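Long-range contacts in Phospholipase/Carboxylesterase (Dyadobacter fermentans, PDB 4H0C), which probably hydrolyses carboxylic esters, perhaps including palmitoyl thioesters on proteins, as an alpha/beta hydrolase: residues Y5-Q10 with D79-L84; A105-G110 with A130-L135; P153-T158 with V187-R192. All coordinates share one frame; numbering follows the deposited sequence.

Contact 2 is the most central of the three, a buried parallel strand pair whose end carries the probable nucleophile turn. Contact 3 lies about 10 Å from it, centre to centre, in the same sheet: strand 153-160 sits between strands 127-131 and 183-190, so one strand of contact 2 lies beside one strand of contact 3, linked by probable hydrogen bonds from Ala-130 N to Phe-155 O and from Arg-192 NH2 to Thr-132 OG1. Contact 1, on the far side of the chain's centre from contact 3, joins a loop to a helix nearer the surface. Backbone hydrogen bonds dominate contacts 2 and 3, whereas contact 1 relies on one serine hydroxyl, a water bridge and a leucine.

Contact 1 (Y5-Q10 with D79-L84); sequences YTHSKQ and DSALAL
This is a loop-on-helix contact at the periphery of an alpha/beta hydrolase fold: residues 5-10, the irregular lead into edge strand 11-15, lie across one side of helix 77-94 at residues 79-84. A single direct hydrogen bond joins them. With OG anti to its own backbone N (chi1 -166°), Ser-80 presents it to the loop, where OG accepts a hydrogen bond from the amide N-H of His-7: N to OG is 2.8 Å and nearly straight, at 164°. A water reinforces the same point, donating to His-7 O and to Ser-80 O, so the loop backbone is tied both to a serine side chain and to a helix carbonyl.

His-7 carries most of the loop's side of the contact. With CG anti to its carbonyl carbon, the imidazole turns its CD2 edge to the helix backbone, CD2 coming 3.4 Å from Ala-81 N, and Ala-81 CB packs 3.7 Å from CD2. Both ring nitrogens are used elsewhere: ND1 is hydrogen-bonded to Thr-58 N and NE2 to Trp-62 O, which fixes the ring's rotation and links the helix surface to the loop after strand 50-55. One helical turn on, Leu-84, CG anti to its backbone N, sets its two methyls against the loop: CD2 lies 4.0 Å from His-7 CB, and CD1 lies 4.0 Å from Lys-9 CA.

Contact 2 (A105-G110 with A130-L135); sequences AGFSQG and AFTGGL
Phe-107 and Phe-131 leave the same face of the sheet with different first torsions: CG of Phe-107 is anti to its backbone N, while CG of Phe-131 is anti to its carbonyl carbon. The two side chains cross at about a right angle, and their rings do not stack. What touches is the rim of one against the stem of the other: Phe-131 CB lies in the plane of the Phe-107 ring at its edge, 3.9 Å from CD1. Ser-108 CB sits over the centre of one face of that same ring.

The strands that carry them run parallel, Gly-106 paired with Ala-130 and Phe-107 with Phe-131. Phe-131 N donates to Gly-106 O at 3.0 Å, and Ser-108 N donates to Phe-131 O at 2.9 Å, with an N-H...O angle of 168°. Phe-107 CA adds a CA-H...O contact to this last carbonyl, so Phe-131 O is gripped by two neighbouring residues.

The chain then swings from strand 102-107 into helix 109-120 through Ser-108, whose phi of 57° and psi of -120° are as expected for the strained nucleophile elbow of this family, and Gly-106, Ser-108 and Gly-110 fit its GxSxG pattern. A CB on Gly-106 would clash with Gly-110 O, in keeping with the tight turn. Ser-108 OG is hydrogen-bonded to His-194 NE2, consistent with a catalytic triad completed by Asp-162, and also to a citrate, probably from the crystallisation liquor. Just past strand 127-131, Thr-132 O comes within 3.2 Å of Ser-108 CA in a second CA-H...O contact.

Contact 3 (P153-T158 with V187-R192); sequences PVFIST and VVYPGR
Tyr-189 and Phe-155 meet tip to edge, their side chains crossing at about a right angle: the tyrosine OH lies in the plane of the phenylalanine ring, 4.0 Å from CZ. Phe-155 has CG anti to its backbone N, which carries its ring along the sheet to Val-187, and there CE1 touches CG2 at 3.8 Å. Val-187 fills the angle between the aromatics, because its other methyl, CG1, lies over one face of the Tyr-189 ring, offset toward the rim. Ser-157 meets that ring at its edge instead, with CB in plane and 3.9 Å from CE2. Helix 198-206 covers this face through Leu-203 and Glu-200.

Arg-192 is the last residue of the type II turn that begins at Tyr-189. Its chain bends at chi2 and chi3, which lays the guanidinium against Thr-158, near the end of the strand, with Thr-158 C over one face, 3.8 Å from NH2. Glu-200 meets its charge in a salt bridge with NH1, and NH2 is hydrogen-bonded to Thr-132 OG1. Glu-200 is also hydrogen-bonded to Ser-157 OG, so one carboxylate holds both side chains.

The backbone keeps this array in register. Val-187 N donates to Ile-156 O at 3.0 Å and Tyr-189 N to Thr-158 O at 2.9 Å, while the bond from Thr-158 N to Val-187 O, at 3.3 Å, is weak. The axes of residues 153-158 and 187-190 make an angle of only 19°, running the same way, as befits the last beta-alpha-beta crossover of an alpha/beta hydrolase sheet: strand 153-160, helix 167-179 and edge strand 183-190.

Contact 1 (Y5-Q10 with D79-L84)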
ATOM      1  N   TYR A   5      10.980   5.276  16.808  1.00 16.44           N
ATOM      2  CA  TYR A   5      10.418   3.984  17.205  1.00 18.62           C
ATOM      3  C   TYR A   5      10.564   2.929  16.118  1.00 19.36           C
ATOM      4  O   TYR A   5      10.820   3.257  14.953  1.00 21.77           O
ATOM      5  CB  TYR A   5       8.963   4.114  17.711  1.00 21.12           C
ATOM      6  CG  TYR A   5       7.919   4.620  16.721  1.00 18.04           C
ATOM      7  CD1 TYR A   5       7.068   3.723  16.049  1.00 18.17           C
ATOM      8  CD2 TYR A   5       7.729   5.986  16.523  1.00 18.68           C
ATOM      9  CE1 TYR A   5       6.102   4.176  15.167  1.00 17.31           C
ATOM     10  CE2 TYR A   5       6.753   6.457  15.651  1.00 18.94           C
ATOM     11  CZ  TYR A   5       5.945   5.547  14.970  1.00 19.49           C
ATOM     12  OH  TYR A   5       4.978   5.984  14.099  1.00 20.66           O
ATOM     13  N   THR A   6      10.445   1.665  16.545  1.00 20.21           N
ATOM     14  CA  THR A   6      10.595   0.476  15.720  1.00 20.85           C
ATOM     15  C   THR A   6       9.229  -0.155  15.526  1.00 20.29           C
ATOM     16  O   THR A   6       8.445  -0.211  16.463  1.00 22.77           O
ATOM     17  CB  THR A   6      11.479  -0.561  16.476  1.00 25.16           C
ATOM     18  OG1 THR A   6      12.769  -0.001  16.705  1.00 29.78           O
ATOM     19  CG2 THR A   6      11.632  -1.873  15.720  1.00 25.76           C
ATOM     20  N   HIS A   7       8.949  -0.643  14.318  1.00 17.92           N
ATOM     21  CA  HIS A   7       7.810  -1.543  14.138  1.00 16.70           C
ATOM     22  C   HIS A   7       8.291  -2.929  14.381  1.00 19.25           C
ATOM     23  O   HIS A   7       9.076  -3.474  13.601  1.00 24.07           O
ATOM     24  CB  HIS A   7       7.186  -1.385  12.768  1.00 17.01           C
ATOM     25  CG  HIS A   7       6.608  -0.019  12.554  1.00 15.97           C
ATOM     26  ND1 HIS A   7       5.480   0.394  13.186  1.00 15.92           N
ATOM     27  CD2 HIS A   7       7.055   1.064  11.792  1.00 13.32           C
ATOM     28  CE1 HIS A   7       5.209   1.667  12.842  1.00 14.28           C
ATOM     29  NE2 HIS A   7       6.162   2.086  11.993  1.00 13.33           N
ATOM     30  N   SER A   8       7.872  -3.499  15.507  1.00 18.89           N
ATOM     31  CA  SER A   8       8.212  -4.884  15.804  1.00 21.12           C
ATOM     32  C   SER A   8       7.449  -5.829  14.862  1.00 20.37           C
ATOM     33  O   SER A   8       6.445  -5.444  14.253  1.00 22.16           O
ATOM     34  CB  SER A   8       7.942  -5.207  17.277  1.00 25.20           C
ATOM     35  OG  SER A   8       6.556  -5.156  17.566  1.00 26.95           O
ATOM     36  N   LYS A   9       7.917  -7.070  14.769  1.00 22.16           N
ATOM     37  CA  LYS A   9       7.363  -8.059  13.837  1.00 25.08           C
ATOM     38  C   LYS A   9       6.014  -8.592  14.339  1.00 22.53           C
ATOM     39  O   LYS A   9       5.936  -9.656  14.945  1.00 29.20           O
ATOM     40  CB  LYS A   9       8.374  -9.186  13.610  1.00 29.00           C
ATOM     41  CG  LYS A   9       8.049 -10.146  12.471  1.00 30.60           C
ATOM     42  CD  LYS A   9       9.252 -11.026  12.166  1.00 38.32           C
ATOM     43  CE  LYS A   9       8.853 -12.448  11.813  1.00 34.74           C
ATOM     44  NZ  LYS A   9      10.031 -13.371  11.865  1.00 39.48           N
ATOM     45  N   GLN A  10       4.968  -7.816  14.096  1.00 20.91           N
ATOM     46  CA  GLN A  10       3.598  -8.174  14.448  1.00 20.05           C
ATOM     47  C   GLN A  10       2.833  -8.396  13.137  1.00 22.62           C
ATOM     48  O   GLN A  10       2.528  -7.437  12.420  1.00 22.05           O
ATOM     49  CB  GLN A  10       2.947  -7.042  15.240  1.00 21.61           C
ATOM     50  CG  GLN A  10       3.589  -6.653  16.565  1.00 28.25           C
ATOM     51  CD  GLN A  10       2.787  -5.566  17.278  1.00 28.27           C
ATOM     52  OE1 GLN A  10       3.190  -4.395  17.322  1.00 33.32           O
ATOM     53  NE2 GLN A  10       1.641  -5.946  17.827  1.00 31.07           N
ATOM     54  N   ASP A  79      11.544   3.969   7.714  1.00 13.88           N
ATOM     55  CA  ASP A  79      12.455   2.896   7.324  1.00 14.64           C
ATOM     56  C   ASP A  79      12.063   1.617   8.026  1.00 14.94           C
ATOM     57  O   ASP A  79      12.089   0.542   7.422  1.00 16.00           O
ATOM     58  CB  ASP A  79      13.902   3.243   7.656  1.00 16.56           C
ATOM     59  CG  ASP A  79      14.537   4.143   6.624  1.00 19.94           C
ATOM     60  OD1 ASP A  79      13.979   4.265   5.502  1.00 21.62           O
ATOM     61  OD2 ASP A  79      15.612   4.724   6.936  1.00 25.53           O
ATOM     62  N   SER A  80      11.680   1.736   9.302  1.00 15.01           N
ATOM     63  CA  SER A  80      11.239   0.565  10.058  1.00 16.40           C
ATOM     64  C   SER A  80       9.962  -0.020   9.451  1.00 13.52           C
ATOM     65  O   SER A  80       9.814  -1.246   9.358  1.00 15.01           O
ATOM     66  CB  SER A  80      11.017   0.913  11.530  1.00 16.60           C
ATOM     67  OG  SER A  80      10.902  -0.284  12.282  1.00 17.45           O
ATOM     68  N   ALA A  81       9.038   0.854   9.063  1.00 13.81           N
ATOM     69  CA  ALA A  81       7.789   0.405   8.401  1.00 12.27           C
ATOM     70  C   ALA A  81       8.112  -0.329   7.085  1.00 14.17           C
ATOM     71  O   ALA A  81       7.580  -1.434   6.821  1.00 13.62           O
ATOM     72  CB  ALA A  81       6.843   1.585   8.185  1.00 13.55           C
ATOM     73  N   LEU A  82       9.012   0.249   6.280  1.00 13.93           N
ATOM     74  CA  LEU A  82       9.397  -0.359   4.991  1.00 13.19           C
ATOM     75  C   LEU A  82      10.065  -1.706   5.219  1.00 14.37           C
ATOM     76  O   LEU A  82       9.809  -2.662   4.484  1.00 15.54           O
ATOM     77  CB  LEU A  82      10.327   0.571   4.192  1.00 14.27           C
ATOM     78  CG  LEU A  82       9.658   1.871   3.709  1.00 13.81           C
ATOM     79  CD1 LEU A  82      10.713   2.896   3.292  1.00 14.70           C
ATOM     80  CD2 LEU A  82       8.701   1.575   2.556  1.00 16.03           C
ATOM     81  N   ALA A  83      10.913  -1.781   6.250  1.00 14.79           N
ATOM     82  CA  ALA A  83      11.548  -3.055   6.613  1.00 15.37           C
ATOM     83  C   ALA A  83      10.530  -4.152   6.927  1.00 16.08           C
ATOM     84  O   ALA A  83      10.688  -5.305   6.493  1.00 16.12           O
ATOM     85  CB  ALA A  83      12.520  -2.877   7.780  1.00 15.66           C
ATOM     86  N   LEU A  84       9.495  -3.804   7.673  1.00 15.19           N
ATOM     87  CA  LEU A  84       8.476  -4.786   8.071  1.00 13.31           C
ATOM     88  C   LEU A  84       7.685  -5.286   6.853  1.00 14.81           C
ATOM     89  O   LEU A  84       7.418  -6.496   6.724  1.00 14.94           O
ATOM     90  CB  LEU A  84       7.555  -4.194   9.160  1.00 14.84           C
ATOM     91  CG  LEU A  84       6.412  -5.106   9.692  1.00 14.95           C
ATOM     92  CD1 LEU A  84       6.902  -6.450  10.208  1.00 16.19           C
ATOM     93  CD2 LEU A  84       5.582  -4.419  10.763  1.00 15.38           C
TER
HETATM   94  O   HOH W   1      10.603  -3.299  11.122  1.00 20.11           O

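Contact 2 (A105-G110 with A130-L135)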
ATOM      1  N   ALA A 105      -2.599  -3.941  -0.775  1.00 13.00           N
ATOM      2  CA  ALA A 105      -3.776  -3.090  -0.612  1.00 12.69           C
ATOM      3  C   ALA A 105      -3.616  -2.233   0.626  1.00 12.42           C
ATOM      4  O   ALA A 105      -3.298  -2.746   1.697  1.00 16.77           O
ATOM      5  CB  ALA A 105      -5.048  -3.925  -0.541  1.00 14.83           C
ATOM      6  N   GLY A 106      -3.813  -0.930   0.494  1.00 13.85           N
ATOM      7  CA  GLY A 106      -3.628  -0.027   1.630  1.00 13.24           C
ATOM      8  C   GLY A 106      -4.646   1.086   1.556  1.00 15.12           C
ATOM      9  O   GLY A 106      -5.103   1.428   0.453  1.00 15.05           O
ATOM     10  N   PHE A 107      -4.994   1.655   2.713  1.00 13.19           N
ATOM     11  CA  PHE A 107      -5.841   2.849   2.755  1.00 14.75           C
ATOM     12  C   PHE A 107      -5.091   3.952   3.450  1.00 13.59           C
ATOM     13  O   PHE A 107      -4.518   3.727   4.515  1.00 15.80           O
ATOM     14  CB  PHE A 107      -7.164   2.588   3.519  1.00 16.40           C
ATOM     15  CG  PHE A 107      -7.974   3.824   3.763  1.00 17.63           C
ATOM     16  CD1 PHE A 107      -8.500   4.549   2.689  1.00 18.72           C
ATOM     17  CD2 PHE A 107      -8.200   4.280   5.056  1.00 18.63           C
ATOM     18  CE1 PHE A 107      -9.248   5.702   2.895  1.00 21.53           C
ATOM     19  CE2 PHE A 107      -8.960   5.431   5.275  1.00 23.62           C
ATOM     20  CZ  PHE A 107      -9.484   6.145   4.197  1.00 22.19           C
ATOM     21  N   SER A 108      -5.145   5.152   2.873  1.00 14.01           N
ATOM     22  CA  SER A 108      -4.630   6.365   3.528  1.00 14.42           C
ATOM     23  C   SER A 108      -3.140   6.206   3.899  1.00 13.77           C
ATOM     24  O   SER A 108      -2.328   5.961   3.010  1.00 14.20           O
ATOM     25  CB  SER A 108      -5.555   6.790   4.695  1.00 17.48           C
ATOM     26  OG  SER A 108      -5.352   8.146   5.054  1.00 20.85           O
ATOM     27  N   GLN A 109      -2.777   6.298   5.180  1.00 14.10           N
ATOM     28  CA  GLN A 109      -1.384   6.101   5.592  1.00 11.38           C
ATOM     29  C   GLN A 109      -0.826   4.793   5.055  1.00 11.43           C
ATOM     30  O   GLN A 109       0.341   4.753   4.634  1.00 14.19           O
ATOM     31  CB  GLN A 109      -1.237   6.175   7.116  1.00 13.51           C
ATOM     32  CG  GLN A 109       0.211   6.262   7.596  1.00 13.37           C
ATOM     33  CD  GLN A 109       0.326   6.103   9.110  1.00 14.98           C
ATOM     34  OE1 GLN A 109      -0.211   5.149   9.677  1.00 14.11           O
ATOM     35  NE2 GLN A 109       1.038   7.034   9.768  1.00 15.16           N
ATOM     36  N   GLY A 110      -1.646   3.740   5.076  1.00 11.52           N
ATOM     37  CA  GLY A 110      -1.283   2.433   4.490  1.00 12.29           C
ATOM     38  C   GLY A 110      -1.139   2.434   2.981  1.00 11.76           C
ATOM     39  O   GLY A 110      -0.329   1.665   2.443  1.00 13.47           O
ATOM     40  N   ALA A 130      -3.982   1.298  -4.015  1.00 10.93           N
ATOM     41  CA  ALA A 130      -3.671   2.408  -3.120  1.00 11.75           C
ATOM     42  C   ALA A 130      -4.874   3.321  -2.979  1.00 12.67           C
ATOM     43  O   ALA A 130      -5.061   4.278  -3.761  1.00 14.08           O
ATOM     44  CB  ALA A 130      -2.454   3.175  -3.622  1.00 13.01           C
ATOM     45  N   PHE A 131      -5.732   3.002  -2.005  1.00 15.51           N
ATOM     46  CA  PHE A 131      -6.920   3.826  -1.731  1.00 14.69           C
ATOM     47  C   PHE A 131      -6.491   5.084  -0.992  1.00 15.87           C
ATOM     48  O   PHE A 131      -6.145   5.028   0.190  1.00 16.79           O
ATOM     49  CB  PHE A 131      -7.949   3.088  -0.855  1.00 15.94           C
ATOM     50  CG  PHE A 131      -8.568   1.865  -1.489  1.00 17.35           C
ATOM     51  CD1 PHE A 131      -9.317   1.953  -2.663  1.00 19.33           C
ATOM     52  CD2 PHE A 131      -8.450   0.612  -0.860  1.00 18.40           C
ATOM     53  CE1 PHE A 131      -9.914   0.818  -3.209  1.00 17.93           C
ATOM     54  CE2 PHE A 131      -9.051  -0.515  -1.393  1.00 19.10           C
ATOM     55  CZ  PHE A 131      -9.782  -0.420  -2.582  1.00 18.87           C
ATOM     56  N   THR A 132      -6.557   6.220  -1.687  1.00 14.95           N
ATOM     57  CA  THR A 132      -6.234   7.547  -1.118  1.00 17.27           C
ATOM     58  C   THR A 132      -4.824   7.632  -0.539  1.00 15.38           C
ATOM     59  O   THR A 132      -4.619   7.762   0.687  1.00 17.41           O
ATOM     60  CB  THR A 132      -7.289   8.009  -0.112  1.00 17.85           C
ATOM     61  OG1 THR A 132      -8.589   7.798  -0.689  1.00 22.22           O
ATOM     62  CG2 THR A 132      -7.123   9.541   0.225  1.00 20.65           C
ATOM     63  N   GLY A 133      -3.843   7.553  -1.423  1.00 14.76           N
ATOM     64  CA  GLY A 133      -2.461   7.671  -1.005  1.00 15.92           C
ATOM     65  C   GLY A 133      -1.570   8.184  -2.121  1.00 15.26           C
ATOM     66  O   GLY A 133      -1.973   8.255  -3.289  1.00 14.75           O
ATOM     67  N   GLY A 134      -0.349   8.531  -1.741  1.00 13.86           N
ATOM     68  CA  GLY A 134       0.677   8.980  -2.672  1.00 13.37           C
ATOM     69  C   GLY A 134       2.064   8.597  -2.178  1.00 13.03           C
ATOM     70  O   GLY A 134       2.247   8.161  -1.031  1.00 12.67           O
ATOM     71  N   LEU A 135       3.057   8.790  -3.039  1.00 12.90           N
ATOM     72  CA  LEU A 135       4.446   8.560  -2.652  1.00 12.50           C
ATOM     73  C   LEU A 135       4.859   9.567  -1.552  1.00 12.68           C
ATOM     74  O   LEU A 135       4.289  10.648  -1.447  1.00 13.74           O
ATOM     75  CB  LEU A 135       5.343   8.665  -3.874  1.00 12.60           C
ATOM     76  CG  LEU A 135       5.210   7.549  -4.941  1.00 13.60           C
ATOM     77  CD1 LEU A 135       5.987   7.976  -6.178  1.00 15.33           C
ATOM     78  CD2 LEU A 135       5.663   6.179  -4.441  1.00 13.11           C
TER

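Contact 3 (P153-T158 with V187-R192)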
ATOM      1  N   PRO A 153      -0.616  -4.110 -12.654  1.00 11.89           N
ATOM      2  CA  PRO A 153      -1.774  -3.220 -12.566  1.00 12.34           C
ATOM      3  C   PRO A 153      -1.766  -2.491 -11.222  1.00 12.45           C
ATOM      4  O   PRO A 153      -1.583  -3.128 -10.189  1.00 13.97           O
ATOM      5  CB  PRO A 153      -2.982  -4.172 -12.675  1.00 13.02           C
ATOM      6  CG  PRO A 153      -2.429  -5.463 -13.214  1.00 14.97           C
ATOM      7  CD  PRO A 153      -0.981  -5.528 -12.839  1.00 12.79           C
ATOM      8  N   VAL A 154      -1.962  -1.170 -11.249  1.00 12.42           N
ATOM      9  CA  VAL A 154      -1.979  -0.337 -10.052  1.00 14.46           C
ATOM     10  C   VAL A 154      -3.230   0.523 -10.089  1.00 14.18           C
ATOM     11  O   VAL A 154      -3.534   1.131 -11.114  1.00 16.61           O
ATOM     12  CB  VAL A 154      -0.738   0.599  -9.967  1.00 12.96           C
ATOM     13  CG1 VAL A 154      -0.791   1.493  -8.732  1.00 14.58           C
ATOM     14  CG2 VAL A 154       0.562  -0.199  -9.989  1.00 15.46           C
ATOM     15  N   PHE A 155      -3.970   0.541  -8.982  1.00 14.55           N
ATOM     16  CA  PHE A 155      -5.105   1.452  -8.805  1.00 14.23           C
ATOM     17  C   PHE A 155      -4.739   2.477  -7.754  1.00 12.73           C
ATOM     18  O   PHE A 155      -4.333   2.126  -6.657  1.00 16.00           O
ATOM     19  CB  PHE A 155      -6.356   0.698  -8.371  1.00 16.19           C
ATOM     20  CG  PHE A 155      -7.539   1.595  -8.104  1.00 17.11           C
ATOM     21  CD1 PHE A 155      -8.321   2.075  -9.169  1.00 18.42           C
ATOM     22  CD2 PHE A 155      -7.855   2.009  -6.804  1.00 16.89           C
ATOM     23  CE1 PHE A 155      -9.411   2.923  -8.935  1.00 22.05           C
ATOM     24  CE2 PHE A 155      -8.953   2.846  -6.569  1.00 20.26           C
ATOM     25  CZ  PHE A 155      -9.723   3.306  -7.635  1.00 19.70           C
ATOM     26  N   ILE A 156      -4.853   3.749  -8.106  1.00 13.99           N
ATOM     27  CA  ILE A 156      -4.575   4.830  -7.174  1.00 13.28           C
ATOM     28  C   ILE A 156      -5.737   5.813  -7.209  1.00 15.81           C
ATOM     29  O   ILE A 156      -6.167   6.260  -8.268  1.00 18.21           O
ATOM     30  CB  ILE A 156      -3.194   5.505  -7.439  1.00 14.80           C
ATOM     31  CG1 ILE A 156      -2.867   6.574  -6.384  1.00 14.36           C
ATOM     32  CG2 ILE A 156      -3.105   6.069  -8.850  1.00 17.99           C
ATOM     33  CD1 ILE A 156      -1.442   7.120  -6.485  1.00 14.98           C
ATOM     34  N   SER A 157      -6.266   6.120  -6.036  1.00 16.19           N
ATOM     35  CA  SER A 157      -7.381   7.059  -5.956  1.00 17.87           C
ATOM     36  C   SER A 157      -7.156   8.107  -4.895  1.00 16.29           C
ATOM     37  O   SER A 157      -6.306   7.961  -4.026  1.00 17.90           O
ATOM     38  CB  SER A 157      -8.656   6.309  -5.626  1.00 20.04           C
ATOM     39  OG  SER A 157      -8.512   5.675  -4.376  1.00 17.87           O
ATOM     40  N   THR A 158      -7.923   9.180  -5.001  1.00 17.26           N
ATOM     41  CA  THR A 158      -8.078  10.148  -3.930  1.00 20.29           C
ATOM     42  C   THR A 158      -9.371  10.924  -4.144  1.00 19.93           C
ATOM     43  O   THR A 158     -10.039  10.793  -5.190  1.00 20.35           O
ATOM     44  CB  THR A 158      -6.853  11.093  -3.784  1.00 22.26           C
ATOM     45  OG1 THR A 158      -6.956  11.828  -2.548  1.00 25.44           O
ATOM     46  CG2 THR A 158      -6.722  12.057  -4.979  1.00 23.99           C
ATOM     47  N   VAL A 187      -7.991   7.337 -10.387  1.00 17.66           N
ATOM     48  CA  VAL A 187      -9.355   7.854 -10.326  1.00 18.63           C
ATOM     49  C   VAL A 187      -9.444   8.860  -9.195  1.00 19.22           C
ATOM     50  O   VAL A 187      -9.075   8.557  -8.059  1.00 18.39           O
ATOM     51  CB  VAL A 187     -10.468   6.779 -10.178  1.00 22.05           C
ATOM     52  CG1 VAL A 187     -11.821   7.471 -10.232  1.00 23.60           C
ATOM     53  CG2 VAL A 187     -10.397   5.732 -11.278  1.00 22.61           C
ATOM     54  N   VAL A 188      -9.919  10.057  -9.527  1.00 21.56           N
ATOM     55  CA  VAL A 188     -10.089  11.132  -8.570  1.00 19.49           C
ATOM     56  C   VAL A 188     -11.587  11.350  -8.411  1.00 20.47           C
ATOM     57  O   VAL A 188     -12.316  11.463  -9.406  1.00 25.63           O
ATOM     58  CB  VAL A 188      -9.425  12.448  -9.052  1.00 23.42           C
ATOM     59  CG1 VAL A 188      -9.771  13.603  -8.111  1.00 22.69           C
ATOM     60  CG2 VAL A 188      -7.906  12.304  -9.201  1.00 25.85           C
ATOM     61  N   TYR A 189     -12.048  11.370  -7.166  1.00 21.81           N
ATOM     62  CA  TYR A 189     -13.470  11.460  -6.855  1.00 22.53           C
ATOM     63  C   TYR A 189     -13.798  12.830  -6.233  1.00 26.22           C
ATOM     64  O   TYR A 189     -13.650  13.019  -5.018  1.00 25.73           O
ATOM     65  CB  TYR A 189     -13.856  10.336  -5.885  1.00 24.10           C
ATOM     66  CG  TYR A 189     -13.685   8.947  -6.447  1.00 22.07           C
ATOM     67  CD1 TYR A 189     -14.699   8.354  -7.201  1.00 25.30           C
ATOM     68  CD2 TYR A 189     -12.515   8.221  -6.223  1.00 19.38           C
ATOM     69  CE1 TYR A 189     -14.556   7.086  -7.723  1.00 24.67           C
ATOM     70  CE2 TYR A 189     -12.363   6.942  -6.741  1.00 20.76           C
ATOM     71  CZ  TYR A 189     -13.394   6.386  -7.485  1.00 20.30           C
ATOM     72  OH  TYR A 189     -13.248   5.130  -8.008  1.00 22.64           O
ATOM     73  N   PRO A 190     -14.265  13.781  -7.066  1.00 22.89           N
ATOM     74  CA  PRO A 190     -14.609  15.115  -6.599  1.00 25.92           C
ATOM     75  C   PRO A 190     -15.640  15.030  -5.475  1.00 27.45           C
ATOM     76  O   PRO A 190     -16.656  14.330  -5.620  1.00 27.68           O
ATOM     77  CB  PRO A 190     -15.251  15.759  -7.833  1.00 28.76           C
ATOM     78  CG  PRO A 190     -14.621  15.064  -8.989  1.00 30.16           C
ATOM     79  CD  PRO A 190     -14.427  13.644  -8.529  1.00 27.66           C
ATOM     80  N   GLY A 191     -15.370  15.714  -4.362  1.00 24.05           N
ATOM     81  CA  GLY A 191     -16.315  15.790  -3.243  1.00 27.85           C
ATOM     82  C   GLY A 191     -16.465  14.550  -2.371  1.00 24.96           C
ATOM     83  O   GLY A 191     -17.241  14.564  -1.427  1.00 29.34           O
ATOM     84  N   ARG A 192     -15.737  13.477  -2.672  1.00 24.67           N
ATOM     85  CA  ARG A 192     -15.815  12.257  -1.866  1.00 25.00           C
ATOM     86  C   ARG A 192     -15.125  12.483  -0.518  1.00 27.10           C
ATOM     87  O   ARG A 192     -14.019  13.067  -0.485  1.00 24.44           O
ATOM     88  CB  ARG A 192     -15.133  11.087  -2.589  1.00 24.32           C
ATOM     89  CG  ARG A 192     -15.294   9.722  -1.924  1.00 24.12           C
ATOM     90  CD  ARG A 192     -14.063   8.859  -2.167  1.00 20.00           C
ATOM     91  NE  ARG A 192     -12.922   9.419  -1.455  1.00 21.70           N
ATOM     92  CZ  ARG A 192     -11.673   8.978  -1.545  1.00 21.63           C
ATOM     93  NH1 ARG A 192     -11.375   7.947  -2.338  1.00 24.74           N
ATOM     94  NH2 ARG A 192     -10.720   9.578  -0.831  1.00 22.16           N
TER